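Local coordinates for penicillin binding protein 2X (Streptococcus thermophilus, PDB 5U47) that probably cross-links the peptides of adjacent glycan strands in septal peptidoglycan as a penicillin-sensitive transpeptidase of the division machinery, at residues N284-E288 with T415-L420; A253-I258 with L433-K439; M234-M238 with T261-P265. The protein carries 1 engineered substitution. All coordinates share one frame; numbering follows the deposited sequence.

Interaction 1. Residues N284-E288 with T415-L420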
# COMPACT_ATOMS: atom_id res chain seq x y z
N ASN A 284 -4.79 -2.23 9.11
CA ASN A 284 -3.93 -1.46 8.21
C ASN A 284 -4.61 -0.13 7.90
O ASN A 284 -5.72 -0.10 7.35
CB ASN A 284 -3.60 -2.25 6.95
CG ASN A 284 -2.54 -1.57 6.10
OD1 ASN A 284 -2.77 -0.49 5.54
ND2 ASN A 284 -1.37 -2.20 5.99
N ARG A 285 -3.95 0.97 8.26
CA ARG A 285 -4.55 2.27 8.07
C ARG A 285 -4.51 2.82 6.66
O ARG A 285 -5.17 3.80 6.40
CB ARG A 285 -3.93 3.32 8.97
CG ARG A 285 -3.82 2.89 10.41
CD ARG A 285 -4.30 4.00 11.33
NE ARG A 285 -5.73 3.86 11.50
CZ ARG A 285 -6.30 2.99 12.34
NH1 ARG A 285 -5.56 2.17 13.08
NH2 ARG A 285 -7.62 2.95 12.43
N LEU A 286 -3.72 2.21 5.78
CA LEU A 286 -3.68 2.67 4.41
C LEU A 286 -4.89 2.18 3.61
O LEU A 286 -5.48 2.94 2.85
CB LEU A 286 -2.38 2.23 3.71
CG LEU A 286 -2.21 2.66 2.25
CD1 LEU A 286 -2.30 4.18 2.07
CD2 LEU A 286 -0.91 2.13 1.72
N TYR A 287 -5.25 0.91 3.78
CA TYR A 287 -6.32 0.35 2.93
C TYR A 287 -7.40 -0.51 3.58
O TYR A 287 -8.33 -0.94 2.88
CB TYR A 287 -5.68 -0.44 1.76
CG TYR A 287 -4.76 -1.52 2.22
CD1 TYR A 287 -5.24 -2.77 2.58
CD2 TYR A 287 -3.39 -1.28 2.33
CE1 TYR A 287 -4.38 -3.77 3.01
CE2 TYR A 287 -2.54 -2.26 2.77
CZ TYR A 287 -3.05 -3.52 3.11
OH TYR A 287 -2.20 -4.48 3.57
N GLU A 288 -7.31 -0.78 4.88
CA GLU A 288 -8.31 -1.59 5.57
C GLU A 288 -9.26 -0.76 6.39
O GLU A 288 -10.48 -0.94 6.30
CB GLU A 288 -7.66 -2.65 6.47
CG GLU A 288 -6.91 -3.71 5.70
CD GLU A 288 -6.35 -4.79 6.60
OE1 GLU A 288 -6.21 -4.53 7.82
OE2 GLU A 288 -6.05 -5.89 6.07
N THR A 415 -11.45 4.88 2.92
CA THR A 415 -10.16 4.37 3.34
C THR A 415 -9.17 5.47 2.99
O THR A 415 -9.45 6.36 2.17
CB THR A 415 -9.73 3.11 2.58
OG1 THR A 415 -9.67 3.40 1.18
CG2 THR A 415 -10.71 2.01 2.81
N GLN A 416 -8.00 5.41 3.61
CA GLN A 416 -6.95 6.40 3.35
C GLN A 416 -6.59 6.40 1.88
O GLN A 416 -6.41 7.47 1.27
CB GLN A 416 -5.69 6.11 4.20
CG GLN A 416 -4.57 7.10 3.84
CD GLN A 416 -3.26 6.90 4.56
OE1 GLN A 416 -2.29 7.59 4.24
NE2 GLN A 416 -3.19 5.94 5.49
N VAL A 417 -6.46 5.21 1.30
CA VAL A 417 -6.06 5.12 -0.10
C VAL A 417 -7.13 5.71 -1.05
O VAL A 417 -6.78 6.24 -2.09
CB VAL A 417 -5.58 3.71 -0.47
CG1 VAL A 417 -6.74 2.71 -0.46
CG2 VAL A 417 -4.82 3.73 -1.80
N GLN A 418 -8.42 5.65 -0.68
CA GLN A 418 -9.47 6.33 -1.48
C GLN A 418 -9.28 7.86 -1.44
O GLN A 418 -9.43 8.55 -2.45
CB GLN A 418 -10.86 5.95 -1.00
CG GLN A 418 -11.26 4.54 -1.39
CD GLN A 418 -12.60 4.14 -0.84
OE1 GLN A 418 -12.94 4.48 0.30
NE2 GLN A 418 -13.37 3.38 -1.62
N MET A 419 -8.92 8.37 -0.26
CA MET A 419 -8.65 9.80 -0.15
C MET A 419 -7.44 10.18 -1.00
O MET A 419 -7.47 11.19 -1.70
CB MET A 419 -8.44 10.22 1.31
CG MET A 419 -9.69 10.08 2.17
SD MET A 419 -11.11 11.03 1.58
CE MET A 419 -10.53 12.71 1.73
N LEU A 420 -6.38 9.38 -0.95
CA LEU A 420 -5.18 9.67 -1.74
C LEU A 420 -5.50 9.71 -3.22
O LEU A 420 -5.03 10.60 -3.93
CB LEU A 420 -4.06 8.64 -1.46
CG LEU A 420 -3.52 8.61 -0.01
CD1 LEU A 420 -2.50 7.49 0.14
CD2 LEU A 420 -2.88 9.95 0.38
O HOH W 1 -7.65 3.25 5.43
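Leu286 lies against the N-terminal end of helix 416-427, and its side chain and carbonyl meet different parts of it. Leu286 O accepts from Val417 N at 2.9 Å, and although the nitrogen stands nearly along the C=O axis, the N-H...O angle of 136° keeps the bond from being straight. The side chain starts by pointing back from the helix, but CG stands anti to the backbone N (chi1 180°) and chi2 brings CD1 round to the helix again. This methyl sits beside Gln416 CD, the two side chains crossing obliquely, and Leu286 CD1 reaches Leu420 CD1 at 3.8 Å, where the leucines cross at about a right angle.

Gln416 is extended from CB onward, which carries its amide past Leu286 to the preceding carbonyl. Gln416 NE2 donates to Arg285 O at 3.1 Å; that oxygen lies in the amide plane, whereas the nitrogen stands well above the carbonyl plane of Arg285. Thr249 takes up OE1, so both ends of the buried amide have partners. Arg285 O also receives a water that in turn accepts from Gln416 N.

The helix start is a capping box: Thr415 OG1 accepts from Gln418 N, and Gln418 OE1 accepts from Thr415 N at 3.0 Å. The facing loop contains an Asx turn in which Asn284 OD1 takes Leu286 N at 2.9 Å. Both segments belong to the transpeptidase domain, and the loop leads on to helix 297-308, whose start fits the SxxK pattern of penicillin-binding proteins with Ser295 and Lys298.

Beyond the Leu286 contacts, Val417 CG1 packs against Tyr287 CB at 4.0 Å. The Tyr287 ring turns back from the helix, and Asn284 CG covers one of its faces near the rim.

Interaction 2. Residues A253-I258 with L433-K439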
# COMPACT_ATOMS: atom_id res chain seq x y z
N ALA A 253 2.71 13.73 -6.63
CA ALA A 253 1.52 14.38 -7.17
C ALA A 253 1.30 14.20 -8.64
O ALA A 253 0.18 14.34 -9.10
CB ALA A 253 1.58 15.87 -6.87
N LYS A 254 2.35 13.89 -9.37
CA LYS A 254 2.26 13.74 -10.82
C LYS A 254 2.19 12.29 -11.27
O LYS A 254 1.83 12.05 -12.42
CB LYS A 254 3.49 14.37 -11.49
CG LYS A 254 3.65 15.87 -11.25
CD LYS A 254 4.95 16.34 -11.89
CE LYS A 254 5.22 17.81 -11.63
NZ LYS A 254 4.31 18.71 -12.36
N THR A 255 2.53 11.34 -10.40
CA THR A 255 2.56 9.92 -10.80
C THR A 255 1.72 8.98 -9.96
O THR A 255 1.46 7.85 -10.39
CB THR A 255 4.00 9.35 -10.76
OG1 THR A 255 4.45 9.28 -9.41
CG2 THR A 255 4.97 10.20 -11.60
N GLY A 256 1.31 9.42 -8.77
CA GLY A 256 0.54 8.55 -7.88
C GLY A 256 1.39 7.57 -7.07
O GLY A 256 0.85 6.77 -6.30
N GLU A 257 2.71 7.61 -7.24
CA GLU A 257 3.61 6.71 -6.51
C GLU A 257 3.63 7.03 -5.04
O GLU A 257 3.73 8.21 -4.66
CB GLU A 257 5.05 6.85 -7.01
CG GLU A 257 5.33 6.37 -8.42
CD GLU A 257 6.68 6.89 -8.88
OE1 GLU A 257 6.75 8.11 -9.25
OE2 GLU A 257 7.67 6.11 -8.83
N ILE A 258 3.54 6.00 -4.20
CA ILE A 258 3.61 6.16 -2.74
C ILE A 258 5.10 6.16 -2.34
O ILE A 258 5.76 5.13 -2.39
CB ILE A 258 2.81 5.07 -2.02
CG1 ILE A 258 1.32 5.22 -2.38
CG2 ILE A 258 3.03 5.15 -0.52
CD1 ILE A 258 0.45 4.04 -2.00
N LEU A 433 -5.39 9.63 -10.70
CA LEU A 433 -4.40 8.58 -10.86
C LEU A 433 -4.61 7.48 -9.85
O LEU A 433 -5.12 7.73 -8.74
CB LEU A 433 -2.99 9.15 -10.65
CG LEU A 433 -2.56 10.34 -11.51
CD1 LEU A 433 -1.17 10.84 -11.14
CD2 LEU A 433 -2.60 9.98 -12.97
N GLU A 434 -4.24 6.27 -10.23
CA GLU A 434 -4.29 5.12 -9.33
C GLU A 434 -3.05 5.19 -8.42
O GLU A 434 -1.92 5.28 -8.92
CB GLU A 434 -4.27 3.84 -10.14
CG GLU A 434 -4.32 2.54 -9.34
CD GLU A 434 -5.68 2.21 -8.76
OE1 GLU A 434 -6.60 3.06 -8.68
OE2 GLU A 434 -5.83 1.04 -8.36
N PRO A 435 -3.23 5.15 -7.09
CA PRO A 435 -2.07 5.10 -6.22
C PRO A 435 -1.30 3.81 -6.51
O PRO A 435 -1.93 2.78 -6.78
CB PRO A 435 -2.68 5.09 -4.81
CG PRO A 435 -4.00 5.75 -4.98
CD PRO A 435 -4.48 5.23 -6.30
N GLN A 436 0.03 3.89 -6.49
CA GLN A 436 0.93 2.76 -6.78
C GLN A 436 1.98 2.62 -5.72
O GLN A 436 2.52 3.63 -5.21
CB GLN A 436 1.65 2.98 -8.11
CG GLN A 436 0.76 2.91 -9.34
CD GLN A 436 1.50 3.19 -10.64
OE1 GLN A 436 2.59 3.79 -10.65
NE2 GLN A 436 0.91 2.77 -11.75
N PHE A 437 2.32 1.36 -5.43
CA PHE A 437 3.36 1.01 -4.48
C PHE A 437 4.41 0.07 -5.09
O PHE A 437 5.41 -0.24 -4.43
CB PHE A 437 2.78 0.44 -3.16
CG PHE A 437 1.99 -0.84 -3.33
CD1 PHE A 437 2.63 -2.06 -3.37
CD2 PHE A 437 0.60 -0.80 -3.45
CE1 PHE A 437 1.90 -3.23 -3.54
CE2 PHE A 437 -0.13 -1.96 -3.61
CZ PHE A 437 0.52 -3.19 -3.66
N ILE A 438 4.19 -0.38 -6.34
CA ILE A 438 5.18 -1.24 -7.04
C ILE A 438 5.81 -0.46 -8.18
O ILE A 438 5.10 0.04 -9.07
CB ILE A 438 4.56 -2.49 -7.68
CG1 ILE A 438 3.82 -3.31 -6.63
CG2 ILE A 438 5.64 -3.35 -8.36
CD1 ILE A 438 2.95 -4.40 -7.22
N LYS A 439 7.13 -0.38 -8.17
CA LYS A 439 7.89 0.32 -9.20
C LYS A 439 8.34 -0.65 -10.28
O LYS A 439 8.32 -0.34 -11.45
CB LYS A 439 9.14 0.96 -8.58
CG LYS A 439 10.02 1.78 -9.53
CD LYS A 439 9.39 3.13 -9.88
CE LYS A 439 8.36 3.08 -11.00
NZ LYS A 439 7.26 4.10 -10.84
O HOH W 2 -0.60 6.15 -11.21
O HOH W 3 3.44 6.06 -11.55
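Gly256 and Ile258, the neighbours of Glu257 in sequence, exchange backbone hydrogen bonds with Gln436. Gln436 N donates to Gly256 O at 3.0 Å from above the carbonyl plane, and Ile258 N donates to Gln436 O at 2.8 Å. Two CA-H...O contacts accompany them, Pro435 CA on Gly256 O and Glu257 CA on Gln436 O.

The charged pair is Glu257 and Lys439. Lys439 NZ approaches Glu257 OE2 at 2.9 Å from above the carboxylate plane, and the lysine is bent at three torsions to bring it there; Arg38 is a second partner of OE2. OE1 accepts from Thr255 OG1 through its anti lone pair, so both carboxylate oxygens are held.

Two waters donate to Thr255 O, one also bonding Glu434 O and the other Gln436 OE1, while Gln436 NE2 bonds Lys453 O.

In van der Waals packing, Leu433 CD1 lies against Lys254 O and the Thr255-Gly256 peptide, where Gly256 leaves room for Glu434 O and Leu433. Apolar contact is modest: Ile258 CD1 touches Pro435 CB and Phe437 CB.

Thr255 OG1 takes Glu257 N in an ST turn, and this turn between antiparallel strands 245-252 and 258-264 meets the 433-439 segment through a single beta bridge, Glu257 with Gln436.

Interaction 3. Residues M234-M238 with T261-P265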
# COMPACT_ATOMS: atom_id res chain seq x y z
N MET A 234 7.11 11.06 12.78
CA MET A 234 5.85 10.50 13.23
C MET A 234 5.94 10.12 14.71
O MET A 234 4.97 10.28 15.43
CB MET A 234 5.47 9.28 12.40
CG MET A 234 4.01 8.96 12.50
SD MET A 234 3.00 10.27 11.73
CE MET A 234 1.48 9.35 11.80
N ASP A 235 7.08 9.61 15.16
CA ASP A 235 7.26 9.30 16.58
C ASP A 235 7.11 10.56 17.41
O ASP A 235 6.46 10.53 18.45
CB ASP A 235 8.63 8.69 16.90
CG ASP A 235 8.79 7.28 16.39
OD1 ASP A 235 7.78 6.59 16.08
OD2 ASP A 235 9.95 6.85 16.32
N THR A 236 7.71 11.66 16.95
CA THR A 236 7.58 12.92 17.69
C THR A 236 6.13 13.40 17.72
O THR A 236 5.66 13.93 18.75
CB THR A 236 8.46 14.02 17.08
OG1 THR A 236 9.80 13.53 16.98
CG2 THR A 236 8.45 15.30 17.96
N PHE A 237 5.43 13.22 16.61
CA PHE A 237 4.04 13.64 16.48
C PHE A 237 3.17 12.85 17.47
O PHE A 237 2.28 13.42 18.12
CB PHE A 237 3.60 13.46 15.02
CG PHE A 237 2.17 13.84 14.71
CD1 PHE A 237 1.78 15.17 14.70
CD2 PHE A 237 1.25 12.87 14.33
CE1 PHE A 237 0.47 15.52 14.37
CE2 PHE A 237 -0.05 13.23 14.00
CZ PHE A 237 -0.44 14.55 14.02
N MET A 238 3.44 11.55 17.61
CA MET A 238 2.70 10.72 18.57
C MET A 238 3.00 11.12 20.01
O MET A 238 2.12 11.05 20.86
CB MET A 238 3.02 9.24 18.40
CG MET A 238 2.60 8.67 17.06
SD MET A 238 0.92 9.13 16.60
CE MET A 238 0.02 8.34 17.93
N THR A 261 5.10 5.78 3.66
CA THR A 261 3.82 5.53 4.32
C THR A 261 4.05 4.88 5.67
O THR A 261 4.87 3.97 5.78
CB THR A 261 2.87 4.70 3.44
OG1 THR A 261 1.57 4.64 4.04
CG2 THR A 261 3.39 3.30 3.17
N THR A 262 3.35 5.35 6.68
CA THR A 262 3.50 4.77 7.99
C THR A 262 2.24 4.93 8.83
O THR A 262 1.35 5.74 8.51
CB THR A 262 4.73 5.36 8.73
OG1 THR A 262 5.18 4.45 9.75
CG2 THR A 262 4.42 6.73 9.32
N GLN A 263 2.17 4.14 9.89
CA GLN A 263 1.07 4.25 10.82
C GLN A 263 1.58 3.99 12.21
O GLN A 263 2.65 3.43 12.38
CB GLN A 263 -0.05 3.27 10.49
CG GLN A 263 0.21 1.81 10.84
CD GLN A 263 -0.96 0.94 10.40
OE1 GLN A 263 -1.32 0.92 9.22
NE2 GLN A 263 -1.55 0.24 11.34
N ARG A 264 0.80 4.44 13.19
CA ARG A 264 1.10 4.29 14.58
C ARG A 264 -0.18 3.79 15.26
O ARG A 264 -1.26 4.18 14.86
CB ARG A 264 1.57 5.62 15.19
CG ARG A 264 2.93 6.11 14.67
CD ARG A 264 4.04 5.20 15.18
NE ARG A 264 5.38 5.62 14.77
CZ ARG A 264 5.93 5.38 13.57
NH1 ARG A 264 5.25 4.77 12.61
NH2 ARG A 264 7.18 5.78 13.32
N PRO A 265 -0.06 2.92 16.26
CA PRO A 265 1.21 2.36 16.74
C PRO A 265 1.80 1.39 15.73
O PRO A 265 1.08 0.90 14.86
CB PRO A 265 0.81 1.60 18.02
CG PRO A 265 -0.63 1.28 17.80
CD PRO A 265 -1.19 2.48 17.10
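Met234 opens the contact by laying its CB and CG against Arg264, the two side chains sliding past each other in opposite directions. Met234 CG lies 3.7 Å from Arg264 CG and also touches Thr262 CG2, while CB sits over one face of the guanidinium, toward its rim.

At Asp235 the packing turns ionic. Arg264 grips Asp235 OD1 side-on, Arg264 NE and NH2 both donating to this one oxygen at 2.9 Å. The oxygen lies close to the guanidinium plane, yet the carboxylate is turned 54° from that plane. NE arrives nearly along the C-O direction and NH2 from above the carboxylate. Arg264 NH1 bonds Thr262 OG1 and Gln263 O, so the group is held at NE and NH2 and also at NH1; Glu231 is the strongest partner of NH2 and also of Thr262 OG1.

Met238, one turn on from Met234, adds to the cover of the Arg264 aliphatic chain. Met238 CG touches Arg264 CG at 3.5 Å, and bends at chi2 and chi3 fold Met238 SD back to within 3.8 Å of Arg264 CB.

The segments 234-238 and 261-264 run at 28° to each other; they belong to helix 224-241 and to strand 258-264, an outermost strand of the five-stranded antiparallel sheet. Met234 reaches on to Ala246 and Ala248 of strand 245-252 and to Val561 of helix 558-572.

Strand 258-264 ties the three contacts together. Interaction 3 packs helix 224-241 on its C-terminal part, interaction 2 involves the turn leading into it, and interaction 1 involves the loop that follows it. Their centres lie about 14 Å (1 and 2), about 15 Å (1 and 3) and about 22 Å (2 and 3) apart. Along the chain, interaction 3 closes before interaction 1 opens, interactions 2 and 3 alternate, and both segments of interaction 1 fall between those of interaction 2. Arg285 N probably bonds Gln263 OE1, joining 1 to 3, and Val417 packs on Pro435, joining 1 to 2. Together they join strand 258-264 and its flanking turn and loop to helices 224-241 and 416-427 and segment 433-439.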